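Local structure of putative alpha-ketoglutarate-dependent taurine dioxygenase (Burkholderia xenovorans, 5HSX) at residues Q71-S76 with G80-G85. The protein probably acts as an iron- and 2-oxoglutarate-dependent dioxygenase of the TfdA family, though its substrate is not established. Sequence-based numbering, arbitrary orientation.
Sequences QHVAFS and GELTLG
L82 points its isobutyl group back at S76 and V73 on the last turns of helix 69-77. Here the end of that helix and the loop after it pack together in a TauD/TfdA dioxygenase, a member of the cupin clan. The chain leaves the helix through G80, which has positive phi. It then runs alongside the end of strand 287-293, and its next apolar side chain turns onto the helix it has just left. L82 CG stands beside its own backbone N, anti to the carbonyl carbon (chi1 -79°). Both methyls face S76. CD1 meets S76 CB at 3.6 Å, the closest approach of the pair. CD2 lies over the backbone of the last turn, 4.1 Å from S76 C and also 4.1 Å from V73 O. V73 adds a looser touch, with CG1 4.4 Å from L82 CG. L82 also packs on T291 and L293 of strand 287-293, and E81 and T83 pair by backbone bonds with V294 and T292. S76 meets the leucine with CB, while its chi1 of -52° sets OG beside the backbone N and turns it back to H72 O. OG bonds to T291 OG1 and, as donor, to H72 O at 2.7 Å. That carbonyl takes two donors from opposite faces of its plane: S76 N at 3.1 Å, and S76 OG, tilted 31° from the plane.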
ATOM      1  N   GLN B  71      11.030 -14.060 -26.258  1.00 35.01           N
ATOM      2  CA  GLN B  71      11.201 -12.612 -26.228  1.00 35.90           C
ATOM      3  C   GLN B  71      11.475 -12.121 -24.814  1.00 30.96           C
ATOM      4  O   GLN B  71      12.276 -11.203 -24.614  1.00 29.48           O
ATOM      5  CB  GLN B  71       9.970 -11.925 -26.817  1.00 31.73           C
ATOM      6  CG  GLN B  71       9.872 -12.072 -28.334  1.00 36.14           C
ATOM      7  CD  GLN B  71       8.462 -11.831 -28.861  1.00 39.95           C
ATOM      8  OE1 GLN B  71       7.490 -11.837 -28.102  1.00 36.28           O
ATOM      9  NE2 GLN B  71       8.350 -11.625 -30.170  1.00 38.90           N
ATOM     10  N   HIS B  72      10.822 -12.730 -23.822  1.00 26.57           N
ATOM     11  CA  HIS B  72      11.066 -12.386 -22.424  1.00 28.67           C
ATOM     12  C   HIS B  72      12.519 -12.666 -22.044  1.00 28.00           C
ATOM     13  O   HIS B  72      13.186 -11.833 -21.416  1.00 27.70           O
ATOM     14  CB  HIS B  72      10.078 -13.179 -21.554  1.00 28.32           C
ATOM     15  CG  HIS B  72      10.113 -12.854 -20.091  1.00 26.12           C
ATOM     16  ND1 HIS B  72       9.201 -13.388 -19.202  1.00 26.44           N
ATOM     17  CD2 HIS B  72      10.934 -12.065 -19.357  1.00 24.46           C
ATOM     18  CE1 HIS B  72       9.459 -12.941 -17.987  1.00 26.55           C
ATOM     19  NE2 HIS B  72      10.506 -12.138 -18.053  1.00 25.32           N
ATOM     20  N   VAL B  73      13.034 -13.833 -22.432  1.00 27.28           N
ATOM     21  CA  VAL B  73      14.429 -14.157 -22.144  1.00 28.53           C
ATOM     22  C   VAL B  73      15.359 -13.212 -22.891  1.00 30.82           C
ATOM     23  O   VAL B  73      16.347 -12.718 -22.329  1.00 28.48           O
ATOM     24  CB  VAL B  73      14.721 -15.632 -22.486  1.00 28.03           C
ATOM     25  CG1 VAL B  73      16.230 -15.910 -22.468  1.00 30.63           C
ATOM     26  CG2 VAL B  73      13.988 -16.551 -21.512  1.00 27.19           C
ATOM     27  N   ALA B  74      15.060 -12.941 -24.166  1.00 30.49           N
ATOM     28  CA  ALA B  74      15.926 -12.070 -24.959  1.00 32.16           C
ATOM     29  C   ALA B  74      15.988 -10.664 -24.375  1.00 32.18           C
ATOM     30  O   ALA B  74      17.060 -10.048 -24.332  1.00 32.86           O
ATOM     31  CB  ALA B  74      15.450 -12.029 -26.411  1.00 34.94           C
ATOM     32  N   PHE B  75      14.848 -10.140 -23.917  1.00 28.02           N
ATOM     33  CA  PHE B  75      14.864  -8.838 -23.262  1.00 29.40           C
ATOM     34  C   PHE B  75      15.728  -8.868 -22.013  1.00 31.90           C
ATOM     35  O   PHE B  75      16.529  -7.955 -21.779  1.00 30.85           O
ATOM     36  CB  PHE B  75      13.444  -8.402 -22.900  1.00 29.75           C
ATOM     37  CG  PHE B  75      13.389  -7.187 -22.002  1.00 31.23           C
ATOM     38  CD1 PHE B  75      13.584  -5.915 -22.520  1.00 34.38           C
ATOM     39  CD2 PHE B  75      13.137  -7.318 -20.643  1.00 33.76           C
ATOM     40  CE1 PHE B  75      13.529  -4.792 -21.698  1.00 29.18           C
ATOM     41  CE2 PHE B  75      13.086  -6.195 -19.812  1.00 32.30           C
ATOM     42  CZ  PHE B  75      13.283  -4.933 -20.349  1.00 27.97           C
ATOM     43  N   SER B  76      15.574  -9.917 -21.202  1.00 25.61           N
ATOM     44  CA  SER B  76      16.294 -10.003 -19.938  1.00 22.55           C
ATOM     45  C   SER B  76      17.800 -10.075 -20.151  1.00 23.05           C
ATOM     46  O   SER B  76      18.567  -9.475 -19.386  1.00 26.39           O
ATOM     47  CB  SER B  76      15.814 -11.224 -19.162  1.00 27.97           C
ATOM     48  OG  SER B  76      14.408 -11.217 -19.056  1.00 25.95           O
ATOM     49  N   GLY B  80      21.795  -8.709 -18.106  1.00 28.20           N
ATOM     50  CA  GLY B  80      22.602  -9.556 -17.252  1.00 30.81           C
ATOM     51  C   GLY B  80      22.504 -11.010 -17.669  1.00 28.82           C
ATOM     52  O   GLY B  80      21.989 -11.334 -18.739  1.00 30.65           O
ATOM     53  N   GLU B  81      23.036 -11.873 -16.801  1.00 27.03           N
ATOM     54  CA  GLU B  81      23.004 -13.318 -17.005  1.00 31.10           C
ATOM     55  C   GLU B  81      21.743 -13.892 -16.372  1.00 25.49           C
ATOM     56  O   GLU B  81      21.432 -13.591 -15.215  1.00 25.64           O
ATOM     57  CB  GLU B  81      24.232 -13.989 -16.386  1.00 30.28           C
ATOM     58  CG  GLU B  81      25.499 -13.846 -17.169  1.00 41.88           C
ATOM     59  CD  GLU B  81      25.425 -14.612 -18.465  1.00 42.12           C
ATOM     60  OE1 GLU B  81      25.112 -13.987 -19.498  1.00 41.49           O
ATOM     61  OE2 GLU B  81      25.649 -15.840 -18.438  1.00 35.67           O
ATOM     62  N   LEU B  82      21.036 -14.734 -17.119  1.00 27.17           N
ATOM     63  CA  LEU B  82      19.809 -15.334 -16.608  1.00 25.04           C
ATOM     64  C   LEU B  82      20.129 -16.461 -15.634  1.00 24.69           C
ATOM     65  O   LEU B  82      21.029 -17.266 -15.875  1.00 29.48           O
ATOM     66  CB  LEU B  82      18.967 -15.884 -17.762  1.00 28.34           C
ATOM     67  CG  LEU B  82      18.102 -14.974 -18.644  1.00 34.55           C
ATOM     68  CD1 LEU B  82      17.026 -14.342 -17.817  1.00 37.41           C
ATOM     69  CD2 LEU B  82      18.910 -13.909 -19.368  1.00 35.78           C
ATOM     70  N   THR B  83      19.371 -16.540 -14.540  1.00 23.95           N
ATOM     71  CA  THR B  83      19.442 -17.732 -13.709  1.00 25.51           C
ATOM     72  C   THR B  83      18.780 -18.899 -14.435  1.00 27.61           C
ATOM     73  O   THR B  83      17.874 -18.717 -15.251  1.00 26.78           O
ATOM     74  CB  THR B  83      18.771 -17.502 -12.346  1.00 31.81           C
ATOM     75  OG1 THR B  83      17.357 -17.384 -12.520  1.00 35.43           O
ATOM     76  CG2 THR B  83      19.297 -16.230 -11.705  1.00 28.10           C
ATOM     77  N   LEU B  84      19.270 -20.104 -14.159  1.00 31.41           N
ATOM     78  CA  LEU B  84      18.771 -21.329 -14.767  1.00 32.85           C
ATOM     79  C   LEU B  84      18.076 -22.147 -13.690  1.00 53.80           C
ATOM     80  O   LEU B  84      18.663 -22.421 -12.637  1.00 62.04           O
ATOM     81  CB  LEU B  84      19.910 -22.112 -15.423  1.00 35.84           C
ATOM     82  CG  LEU B  84      20.622 -21.273 -16.483  1.00 32.59           C
ATOM     83  CD1 LEU B  84      21.860 -21.980 -16.990  1.00 33.40           C
ATOM     84  CD2 LEU B  84      19.687 -20.958 -17.639  1.00 36.73           C
ATOM     85  N   GLY B  85      16.838 -22.546 -13.969  1.00 53.51           N
ATOM     86  CA  GLY B  85      15.845 -22.797 -12.937  1.00 50.20           C
ATOM     87  C   GLY B  85      15.959 -24.091 -12.161  1.00 48.96           C
ATOM     88  O   GLY B  85      17.040 -24.667 -11.997  1.00 49.40           O
TER